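Local structure of probable AP endonuclease (African swine fever virus, 6KI3) at residues E38-P43 and A288-F293; Q104-C109 and V142-E147; G116-L121 and H219-L224. The protein probably cleaves DNA on the 5' side of abasic sites during repair, using three zinc ions, and trims mismatched 3' ends as an exonuclease. All blocks are in the same frame, centred on the assembly; numbering follows the deposited sequence.

Contact 1: residues E38-P43 and A288-F293; sequences EQIGFP and ALTAEF
In the outer layer of this TIM barrel, the end of helix 25-39 is packed against the last helix, 282-300, through Ile40 and Phe42 on one side and Thr290 and Phe293 on the other. A Schellman motif ends helix 25-39: Gly41, with positive phi, is its C-prime residue, and the chain turns there to bring the side chains before and after it to the same neighbour. Ile40 offers its branch methyl CG2, which meets Thr290 CG2 at 3.5 Å, while its CD1 reaches Phe293 CB at 4.2 Å. The threonine thus turns a methyl to the contact, and its OG1 bonds back to Thr287 O within its own helix. Phe42 has CG anti to the backbone N (chi1 -161°), which carries the ring across to Phe293. There Phe293 CD1 sits over one face of the Phe42 ring, towards its rim, 3.7 Å from Phe42 CE1. The two ring planes are inclined at 43° with centroids 5.0 Å apart, an oblique pairing. Phe42 CD2 also lies 3.4 Å from the carbonyl O of Phe293. Inward, Phe293 continues to Ala9 and Leu275 of the barrel strands and to the ring of Phe44. Apart from that one carbonyl oxygen, the join is apolar and rests on the shape of methyls and rings, the buried aromatic pair inward and the methyl pair nearer solvent.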
loop_
_atom_site.group_PDB
_atom_site.type_symbol
_atom_site.label_atom_id
_atom_site.label_comp_id
_atom_site.label_asym_id
_atom_site.label_seq_id
_atom_site.Cartn_x
_atom_site.Cartn_y
_atom_site.Cartn_z
ATOM N N GLU A 38 -14.789 -10.207 -10.867
ATOM C CA GLU A 38 -15.983 -10.198 -11.705
ATOM C C GLU A 38 -17.099 -11.045 -11.106
ATOM O O GLU A 38 -18.280 -10.726 -11.285
ATOM C CB GLU A 38 -15.645 -10.690 -13.112
ATOM C CG GLU A 38 -14.673 -9.796 -13.865
ATOM N N GLN A 39 -16.747 -12.120 -10.396
ATOM C CA GLN A 39 -17.761 -12.979 -9.795
ATOM C C GLN A 39 -18.596 -12.215 -8.776
ATOM O O GLN A 39 -19.828 -12.321 -8.755
ATOM C CB GLN A 39 -17.099 -14.190 -9.137
ATOM C CG GLN A 39 -16.418 -15.142 -10.103
ATOM C CD GLN A 39 -15.674 -16.254 -9.389
ATOM O OE1 GLN A 39 -15.899 -16.508 -8.205
ATOM N NE2 GLN A 39 -14.780 -16.924 -10.108
ATOM N N ILE A 40 -17.942 -11.432 -7.924
ATOM C CA ILE A 40 -18.620 -10.796 -6.802
ATOM C C ILE A 40 -19.044 -9.382 -7.175
ATOM O O ILE A 40 -19.507 -8.615 -6.323
ATOM C CB ILE A 40 -17.725 -10.815 -5.553
ATOM C CG1 ILE A 40 -16.380 -10.150 -5.844
ATOM C CG2 ILE A 40 -17.503 -12.245 -5.113
ATOM C CD1 ILE A 40 -16.220 -8.801 -5.205
ATOM N N GLY A 41 -18.895 -9.034 -8.451
ATOM C CA GLY A 41 -19.425 -7.779 -8.947
ATOM C C GLY A 41 -18.665 -6.540 -8.538
ATOM O O GLY A 41 -19.246 -5.453 -8.516
ATOM N N PHE A 42 -17.380 -6.668 -8.210
ATOM C CA PHE A 42 -16.520 -5.528 -7.897
ATOM C C PHE A 42 -15.328 -5.588 -8.841
ATOM O O PHE A 42 -14.333 -6.276 -8.559
ATOM C CB PHE A 42 -16.077 -5.549 -6.436
ATOM C CG PHE A 42 -15.593 -4.221 -5.924
ATOM C CD1 PHE A 42 -14.277 -3.829 -6.106
ATOM C CD2 PHE A 42 -16.453 -3.369 -5.249
ATOM C CE1 PHE A 42 -13.830 -2.610 -5.633
ATOM C CE2 PHE A 42 -16.012 -2.148 -4.772
ATOM C CZ PHE A 42 -14.698 -1.768 -4.965
ATOM N N PRO A 43 -15.389 -4.901 -9.983
ATOM C CA PRO A 43 -14.255 -4.932 -10.917
ATOM C C PRO A 43 -13.012 -4.290 -10.324
ATOM O O PRO A 43 -12.945 -3.065 -10.177
ATOM C CB PRO A 43 -14.776 -4.148 -12.128
ATOM N N ALA A 288 -13.753 -13.254 3.337
ATOM C CA ALA A 288 -13.486 -11.980 3.997
ATOM C C ALA A 288 -13.524 -10.822 3.007
ATOM O O ALA A 288 -14.093 -9.764 3.303
ATOM C CB ALA A 288 -12.135 -12.032 4.710
ATOM N N LEU A 289 -12.929 -11.003 1.824
ATOM C CA LEU A 289 -12.872 -9.914 0.855
ATOM C C LEU A 289 -14.233 -9.636 0.232
ATOM O O LEU A 289 -14.551 -8.478 -0.061
ATOM C CB LEU A 289 -11.842 -10.228 -0.229
ATOM C CG LEU A 289 -10.405 -10.395 0.262
ATOM C CD1 LEU A 289 -9.558 -11.057 -0.807
ATOM C CD2 LEU A 289 -9.815 -9.055 0.659
ATOM N N THR A 290 -15.048 -10.673 0.024
ATOM C CA THR A 290 -16.401 -10.454 -0.478
ATOM C C THR A 290 -17.201 -9.569 0.467
ATOM O O THR A 290 -17.980 -8.717 0.025
ATOM C CB THR A 290 -17.111 -11.790 -0.680
ATOM O OG1 THR A 290 -17.005 -12.575 0.513
ATOM C CG2 THR A 290 -16.483 -12.540 -1.821
ATOM N N ALA A 291 -17.021 -9.756 1.776
ATOM C CA ALA A 291 -17.692 -8.893 2.740
ATOM C C ALA A 291 -17.155 -7.470 2.675
ATOM O O ALA A 291 -17.923 -6.504 2.755
ATOM C CB ALA A 291 -17.537 -9.464 4.150
ATOM N N GLU A 292 -15.837 -7.320 2.515
ATOM C CA GLU A 292 -15.236 -5.991 2.539
ATOM C C GLU A 292 -15.544 -5.210 1.266
ATOM O O GLU A 292 -15.746 -3.992 1.316
ATOM C CB GLU A 292 -13.727 -6.101 2.748
ATOM C CG GLU A 292 -13.327 -6.636 4.112
ATOM C CD GLU A 292 -11.824 -6.697 4.295
ATOM O OE1 GLU A 292 -11.257 -7.805 4.190
ATOM O OE2 GLU A 292 -11.209 -5.640 4.545
ATOM N N PHE A 293 -15.583 -5.887 0.117
ATOM C CA PHE A 293 -15.784 -5.173 -1.139
ATOM C C PHE A 293 -17.254 -4.884 -1.416
ATOM O O PHE A 293 -17.567 -3.907 -2.104
ATOM C CB PHE A 293 -15.158 -5.952 -2.299
ATOM C CG PHE A 293 -13.658 -5.852 -2.349
ATOM C CD1 PHE A 293 -13.043 -4.655 -2.679
ATOM C CD2 PHE A 293 -12.864 -6.950 -2.066
ATOM C CE1 PHE A 293 -11.666 -4.555 -2.724
ATOM C CE2 PHE A 293 -11.486 -6.857 -2.110
ATOM C CZ PHE A 293 -10.886 -5.658 -2.440
#

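Contact 2: residues Q104-C109 and V142-E147; sequences QELLIC and VVIYLE. With ZN (zinc ion), chain K; ZN (zinc ion), chain J; nucleotides of chain C.
Leu106 reaches from helix 96-112 to Val142, just before strand 143-147, and to Ile144 within it, with the two methyls at its tip. Its CB does not aim straight at the strand; CG, anti to the carbonyl carbon (chi1 -66°), carries the branch closer, and the contact begins beyond it. CD2 settles between two residues, 3.8 Å from Val142 CG1 and 4.0 Å from Ile144 CG1. CD1 continues outward to Ile144 CD1, again at 4.0 Å, where the leucine and isoleucine side chains cross at about a right angle. One helical turn on, Cys109 adds its CB, which lies 3.8 Å from Val142 CG2 and only slightly farther from CG1, so both valine methyls are used: CG1 lies against the leucine tip and the cysteine, and CG2 against the cysteine. All four residues are buried, and Leu117 of the intervening strand, with Ile136 and Val139, extends the apolar surroundings of Leu106. At the far end of the same strand the chemistry changes. Glu147, extended along its whole side chain, places OE1 2.1 Å from the chain J zinc ion and OE2 2.1 Å from the chain K zinc ion, bridging the two metals that also hold the phosphate of the abasic-site analogue of chain C. Helices packed outside a parallel barrel, with the active site at the C-terminal ends of its strands, make the TIM barrel; in the endonuclease IV form that end carries the zinc ions.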
loop_
_atom_site.group_PDB
_atom_site.type_symbol
_atom_site.label_atom_id
_atom_site.label_comp_id
_atom_site.label_asym_id
_atom_site.label_seq_id
_atom_site.Cartn_x
_atom_site.Cartn_y
_atom_site.Cartn_z
ATOM N N GLN A 104 17.199 -2.749 -8.824
ATOM C CA GLN A 104 16.741 -3.830 -9.670
ATOM C C GLN A 104 15.230 -3.894 -9.745
ATOM O O GLN A 104 14.688 -4.022 -10.788
ATOM C CB GLN A 104 17.281 -5.166 -9.192
ATOM C CG GLN A 104 18.759 -5.176 -8.929
ATOM C CD GLN A 104 19.275 -6.501 -8.454
ATOM O OE1 GLN A 104 20.062 -6.562 -7.523
ATOM N NE2 GLN A 104 18.852 -7.574 -9.100
ATOM N N GLU A 105 14.574 -3.762 -8.610
ATOM C CA GLU A 105 13.116 -3.796 -8.537
ATOM C C GLU A 105 12.499 -2.636 -9.308
ATOM O O GLU A 105 11.547 -2.820 -10.074
ATOM C CB GLU A 105 12.665 -3.773 -7.077
ATOM C CG GLU A 105 12.881 -5.079 -6.331
ATOM C CD GLU A 105 12.594 -4.953 -4.849
ATOM O OE1 GLU A 105 13.392 -4.301 -4.143
ATOM O OE2 GLU A 105 11.567 -5.496 -4.390
ATOM N N LEU A 106 13.035 -1.427 -9.118
ATOM C CA LEU A 106 12.507 -0.266 -9.827
ATOM C C LEU A 106 12.630 -0.436 -11.335
ATOM O O LEU A 106 11.709 -0.088 -12.083
ATOM C CB LEU A 106 13.229 1.001 -9.367
ATOM C CG LEU A 106 13.004 1.409 -7.910
ATOM C CD1 LEU A 106 13.920 2.559 -7.532
ATOM C CD2 LEU A 106 11.549 1.784 -7.678
ATOM N N LEU A 107 13.759 -0.977 -11.801
ATOM C CA LEU A 107 13.909 -1.251 -13.225
ATOM C C LEU A 107 12.922 -2.317 -13.684
ATOM O O LEU A 107 12.333 -2.206 -14.766
ATOM C CB LEU A 107 15.345 -1.679 -13.529
ATOM N N ILE A 108 12.722 -3.355 -12.868
ATOM C CA ILE A 108 11.781 -4.416 -13.217
ATOM C C ILE A 108 10.358 -3.873 -13.267
ATOM O O ILE A 108 9.555 -4.274 -14.119
ATOM C CB ILE A 108 11.910 -5.588 -12.223
ATOM C CG1 ILE A 108 13.257 -6.293 -12.398
ATOM C CG2 ILE A 108 10.771 -6.581 -12.401
ATOM C CD1 ILE A 108 13.556 -7.308 -11.317
ATOM N N CYS A 109 10.027 -2.943 -12.366
ATOM C CA CYS A 109 8.678 -2.382 -12.341
ATOM C C CYS A 109 8.341 -1.686 -13.653
ATOM O O CYS A 109 7.225 -1.823 -14.168
ATOM C CB CYS A 109 8.531 -1.414 -11.168
ATOM S SG CYS A 109 8.465 -2.207 -9.546
ATOM N N VAL A 142 7.906 5.089 -12.438
ATOM C CA VAL A 142 7.742 4.308 -11.219
ATOM C C VAL A 142 7.955 5.226 -10.025
ATOM O O VAL A 142 8.991 5.894 -9.925
ATOM C CB VAL A 142 8.714 3.114 -11.171
ATOM C CG1 VAL A 142 8.519 2.322 -9.887
ATOM C CG2 VAL A 142 8.517 2.222 -12.388
ATOM N N VAL A 143 6.979 5.251 -9.120
ATOM C CA VAL A 143 7.003 6.119 -7.947
ATOM C C VAL A 143 7.347 5.286 -6.721
ATOM O O VAL A 143 6.744 4.232 -6.487
ATOM C CB VAL A 143 5.653 6.832 -7.759
ATOM C CG1 VAL A 143 5.614 7.559 -6.422
ATOM C CG2 VAL A 143 5.399 7.797 -8.905
ATOM N N ILE A 144 8.314 5.754 -5.938
ATOM C CA ILE A 144 8.615 5.138 -4.649
ATOM C C ILE A 144 7.598 5.661 -3.639
ATOM O O ILE A 144 7.587 6.851 -3.316
ATOM C CB ILE A 144 10.050 5.435 -4.199
ATOM C CG1 ILE A 144 11.057 4.881 -5.209
ATOM C CG2 ILE A 144 10.303 4.849 -2.819
ATOM C CD1 ILE A 144 12.501 5.055 -4.785
ATOM N N TYR A 145 6.735 4.775 -3.147
ATOM C CA TYR A 145 5.715 5.130 -2.166
ATOM C C TYR A 145 6.248 4.820 -0.772
ATOM O O TYR A 145 6.454 3.653 -0.424
ATOM C CB TYR A 145 4.412 4.377 -2.431
ATOM C CG TYR A 145 3.639 4.882 -3.627
ATOM C CD1 TYR A 145 2.804 5.988 -3.521
ATOM C CD2 TYR A 145 3.734 4.249 -4.860
ATOM C CE1 TYR A 145 2.092 6.453 -4.609
ATOM C CE2 TYR A 145 3.024 4.707 -5.955
ATOM C CZ TYR A 145 2.204 5.809 -5.823
ATOM O OH TYR A 145 1.495 6.270 -6.908
ATOM N N LEU A 146 6.468 5.864 0.024
ATOM C CA LEU A 146 6.925 5.692 1.397
ATOM C C LEU A 146 5.724 5.412 2.293
ATOM O O LEU A 146 4.803 6.232 2.382
ATOM C CB LEU A 146 7.681 6.932 1.869
ATOM C CG LEU A 146 8.903 7.315 1.033
ATOM C CD1 LEU A 146 9.623 8.506 1.645
ATOM C CD2 LEU A 146 9.845 6.130 0.882
ATOM N N GLU A 147 5.732 4.257 2.954
ATOM C CA GLU A 147 4.590 3.813 3.739
ATOM C C GLU A 147 4.706 4.283 5.183
ATOM O O GLU A 147 5.795 4.284 5.764
ATOM C CB GLU A 147 4.465 2.289 3.696
ATOM C CG GLU A 147 3.250 1.749 4.437
ATOM C CD GLU A 147 3.078 0.252 4.280
ATOM O OE1 GLU A 147 2.168 -0.311 4.920
ATOM O OE2 GLU A 147 3.850 -0.364 3.515
HETATM ZN ZN ZN K . 3.894 -2.487 3.804
HETATM ZN ZN ZN J . 0.804 -1.854 4.320
ATOM O "O5'" 3DR C 1 1.653 -5.422 5.222
ATOM P P 3DR C 1 2.352 -4.201 6.001
ATOM O OP1 3DR C 1 3.597 -3.923 5.194
ATOM O OP2 3DR C 1 1.311 -3.112 5.945
ATOM O OP3 3DR C 1 2.628 -4.745 7.381
ATOM C "C2'" 3DR C 1 1.465 -8.425 1.996
ATOM C "C5'" 3DR C 1 2.422 -6.500 4.693
ATOM C "C4'" 3DR C 1 1.462 -7.602 4.265
ATOM O "O4'" 3DR C 1 0.366 -7.019 3.559
ATOM C "C1'" 3DR C 1 0.197 -7.632 2.280
ATOM C "C3'" 3DR C 1 2.124 -8.614 3.347
ATOM O "O3'" 3DR C 1 1.831 -9.931 3.817
#

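Contact 3: residues G116-L121 and H219-L224; sequences GLVLHL and HIMFHL. With ZN (zinc ion), chain J; ZN (zinc ion), chain K.
Val118 looks across the interior of the barrel at Met221 and His223, and the strand 116-120 that carries it begins two residues earlier with residues that serve other neighbours. Gly116 joins strand 79-83 through its backbone. Leu117 then turns its side chain away from 219-224, towards Ile102, Glu105 and Leu106 of helix 96-112. At Val118 the direction reverses and the side chain enters the barrel. Its methyls divide the work: CG2 approaches Met221 SD at 4.1 Å, and CG1 comes obliquely to the imidazole of His223, 4.4 Å from CE1. Met221 has CG between the backbone N and the carbonyl carbon (chi1 69°), and with an extended chi2 this puts SD at the valine. The two backbones are 9.8 Å apart even at their nearest CA atoms, Val118 and Met221, so the strands are not paired and side chains alone span the gap. Such meetings across the centre belong to a closed TIM barrel, in which alternate residues of each strand face inward. After Leu119, which follows the outward pattern, the strand reaches the catalytic end with His120, whose NE2 binds the chain K zinc ion at 2.1 Å, alongside His83 and Glu147. Across from it, His223 ND1 binds the chain J zinc ion at 2.3 Å, joined there by Glu147, Asp184 and Glu276. Held at ND1 by the metal and at NE2 by a hydrogen bond with Gln48 OE1, the His223 ring is probably restricted in its rotation.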
loop_
_atom_site.group_PDB
_atom_site.type_symbol
_atom_site.label_atom_id
_atom_site.label_comp_id
_atom_site.label_asym_id
_atom_site.label_seq_id
_atom_site.Cartn_x
_atom_site.Cartn_y
_atom_site.Cartn_z
ATOM N N GLY A 116 4.497 1.534 -9.173
ATOM C CA GLY A 116 5.318 2.017 -8.078
ATOM C C GLY A 116 5.870 0.893 -7.231
ATOM O O GLY A 116 5.579 -0.286 -7.447
ATOM N N LEU A 117 6.683 1.288 -6.251
ATOM C CA LEU A 117 7.299 0.369 -5.303
ATOM C C LEU A 117 7.150 0.933 -3.899
ATOM O O LEU A 117 7.550 2.072 -3.638
ATOM C CB LEU A 117 8.780 0.142 -5.625
ATOM C CG LEU A 117 9.497 -0.931 -4.803
ATOM C CD1 LEU A 117 9.023 -2.322 -5.198
ATOM C CD2 LEU A 117 11.006 -0.812 -4.953
ATOM N N VAL A 118 6.578 0.137 -2.999
ATOM C CA VAL A 118 6.341 0.561 -1.625
ATOM C C VAL A 118 7.550 0.202 -0.773
ATOM O O VAL A 118 7.977 -0.959 -0.739
ATOM C CB VAL A 118 5.064 -0.083 -1.061
ATOM C CG1 VAL A 118 4.831 0.371 0.373
ATOM C CG2 VAL A 118 3.866 0.254 -1.935
ATOM N N LEU A 119 8.102 1.196 -0.084
ATOM C CA LEU A 119 9.164 0.992 0.887
ATOM C C LEU A 119 8.690 1.461 2.255
ATOM O O LEU A 119 7.916 2.416 2.369
ATOM C CB LEU A 119 10.447 1.739 0.494
ATOM C CG LEU A 119 11.100 1.337 -0.832
ATOM C CD1 LEU A 119 12.465 1.994 -0.986
ATOM C CD2 LEU A 119 11.211 -0.175 -0.941
ATOM N N HIS A 120 9.158 0.777 3.295
ATOM C CA HIS A 120 8.745 1.074 4.660
ATOM C C HIS A 120 9.637 2.151 5.260
ATOM O O HIS A 120 10.865 2.027 5.254
ATOM C CB HIS A 120 8.790 -0.185 5.524
ATOM C CG HIS A 120 7.653 -1.124 5.274
ATOM N ND1 HIS A 120 7.493 -2.303 5.969
ATOM C CD2 HIS A 120 6.616 -1.055 4.406
ATOM C CE1 HIS A 120 6.408 -2.920 5.539
ATOM N NE2 HIS A 120 5.857 -2.183 4.591
ATOM N N LEU A 121 9.011 3.205 5.776
ATOM C CA LEU A 121 9.750 4.231 6.494
ATOM C C LEU A 121 10.322 3.659 7.783
ATOM O O LEU A 121 9.695 2.831 8.448
ATOM C CB LEU A 121 8.845 5.422 6.807
ATOM C CG LEU A 121 8.456 6.327 5.640
ATOM C CD1 LEU A 121 7.407 7.331 6.080
ATOM C CD2 LEU A 121 9.685 7.036 5.094
ATOM N N HIS A 219 0.243 11.724 -5.832
ATOM C CA HIS A 219 1.302 10.839 -5.362
ATOM C C HIS A 219 0.961 10.225 -4.008
ATOM O O HIS A 219 1.833 10.027 -3.161
ATOM C CB HIS A 219 2.632 11.585 -5.283
ATOM C CG HIS A 219 3.246 11.872 -6.617
ATOM N ND1 HIS A 219 2.617 12.632 -7.580
ATOM C CD2 HIS A 219 4.437 11.504 -7.148
ATOM C CE1 HIS A 219 3.392 12.717 -8.646
ATOM N NE2 HIS A 219 4.502 12.041 -8.410
ATOM N N ILE A 220 -0.316 9.919 -3.786
ATOM C CA ILE A 220 -0.782 9.344 -2.529
ATOM C C ILE A 220 -1.573 8.079 -2.834
ATOM O O ILE A 220 -2.485 8.099 -3.669
ATOM C CB ILE A 220 -1.642 10.338 -1.725
ATOM C CG1 ILE A 220 -0.796 11.525 -1.256
ATOM C CG2 ILE A 220 -2.289 9.645 -0.538
ATOM C CD1 ILE A 220 -1.554 12.520 -0.395
ATOM N N MET A 221 -1.218 6.984 -2.165
ATOM C CA MET A 221 -1.954 5.730 -2.235
ATOM C C MET A 221 -2.300 5.282 -0.821
ATOM O O MET A 221 -1.762 5.794 0.164
ATOM C CB MET A 221 -1.155 4.641 -2.964
ATOM C CG MET A 221 0.057 4.145 -2.197
ATOM S SD MET A 221 0.824 2.719 -2.986
ATOM C CE MET A 221 -0.417 1.461 -2.690
ATOM N N PHE A 222 -3.203 4.308 -0.721
ATOM C CA PHE A 222 -3.750 3.906 0.568
ATOM C C PHE A 222 -3.739 2.394 0.735
ATOM O O PHE A 222 -3.993 1.646 -0.214
ATOM C CB PHE A 222 -5.180 4.418 0.745
ATOM C CG PHE A 222 -5.258 5.878 1.064
ATOM C CD1 PHE A 222 -5.321 6.817 0.052
ATOM C CD2 PHE A 222 -5.262 6.310 2.380
ATOM C CE1 PHE A 222 -5.389 8.161 0.345
ATOM C CE2 PHE A 222 -5.331 7.655 2.681
ATOM C CZ PHE A 222 -5.395 8.582 1.661
ATOM N N HIS A 223 -3.445 1.962 1.959
ATOM C CA HIS A 223 -3.664 0.593 2.411
ATOM C C HIS A 223 -4.847 0.625 3.372
ATOM O O HIS A 223 -4.721 1.108 4.502
ATOM C CB HIS A 223 -2.420 0.025 3.090
ATOM C CG HIS A 223 -1.293 -0.269 2.151
ATOM N ND1 HIS A 223 -0.008 -0.514 2.585
ATOM C CD2 HIS A 223 -1.258 -0.366 0.801
ATOM C CE1 HIS A 223 0.770 -0.746 1.544
ATOM N NE2 HIS A 223 0.037 -0.660 0.449
ATOM N N LEU A 224 -5.998 0.127 2.919
ATOM C CA LEU A 224 -7.225 0.149 3.718
ATOM C C LEU A 224 -7.244 -1.090 4.603
ATOM O O LEU A 224 -7.733 -2.152 4.215
ATOM C CB LEU A 224 -8.455 0.216 2.820
ATOM C CG LEU A 224 -8.583 1.454 1.932
ATOM C CD1 LEU A 224 -9.956 1.504 1.276
ATOM C CD2 LEU A 224 -8.317 2.720 2.731
HETATM ZN ZN ZN J . 0.804 -1.854 4.320
HETATM ZN ZN ZN K . 3.894 -2.487 3.804
#

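In the fold
The three contacts sample a TIM barrel from its outer helices to its centre. Contacts 2 and 3, with centres 10 Å apart, share neighbouring strands: Tyr145 N lies 2.9 Å from Leu117 O and Glu147 N 2.9 Å from Leu119 O, both probable hydrogen bonds. Glu147 shares the chain K zinc ion with His120 and the chain J zinc ion with His223 of strand 220-227 across the barrel; both ions grip the DNA phosphate. Contact 1 stands apart from contact 2, their centres 28 Å apart. From contact 3 its centre is 23 Å away, though nearest atoms come to about 5 Å without touching, and the side chain of Phe293 lies about 10 Å from that of zinc ligand Glu276.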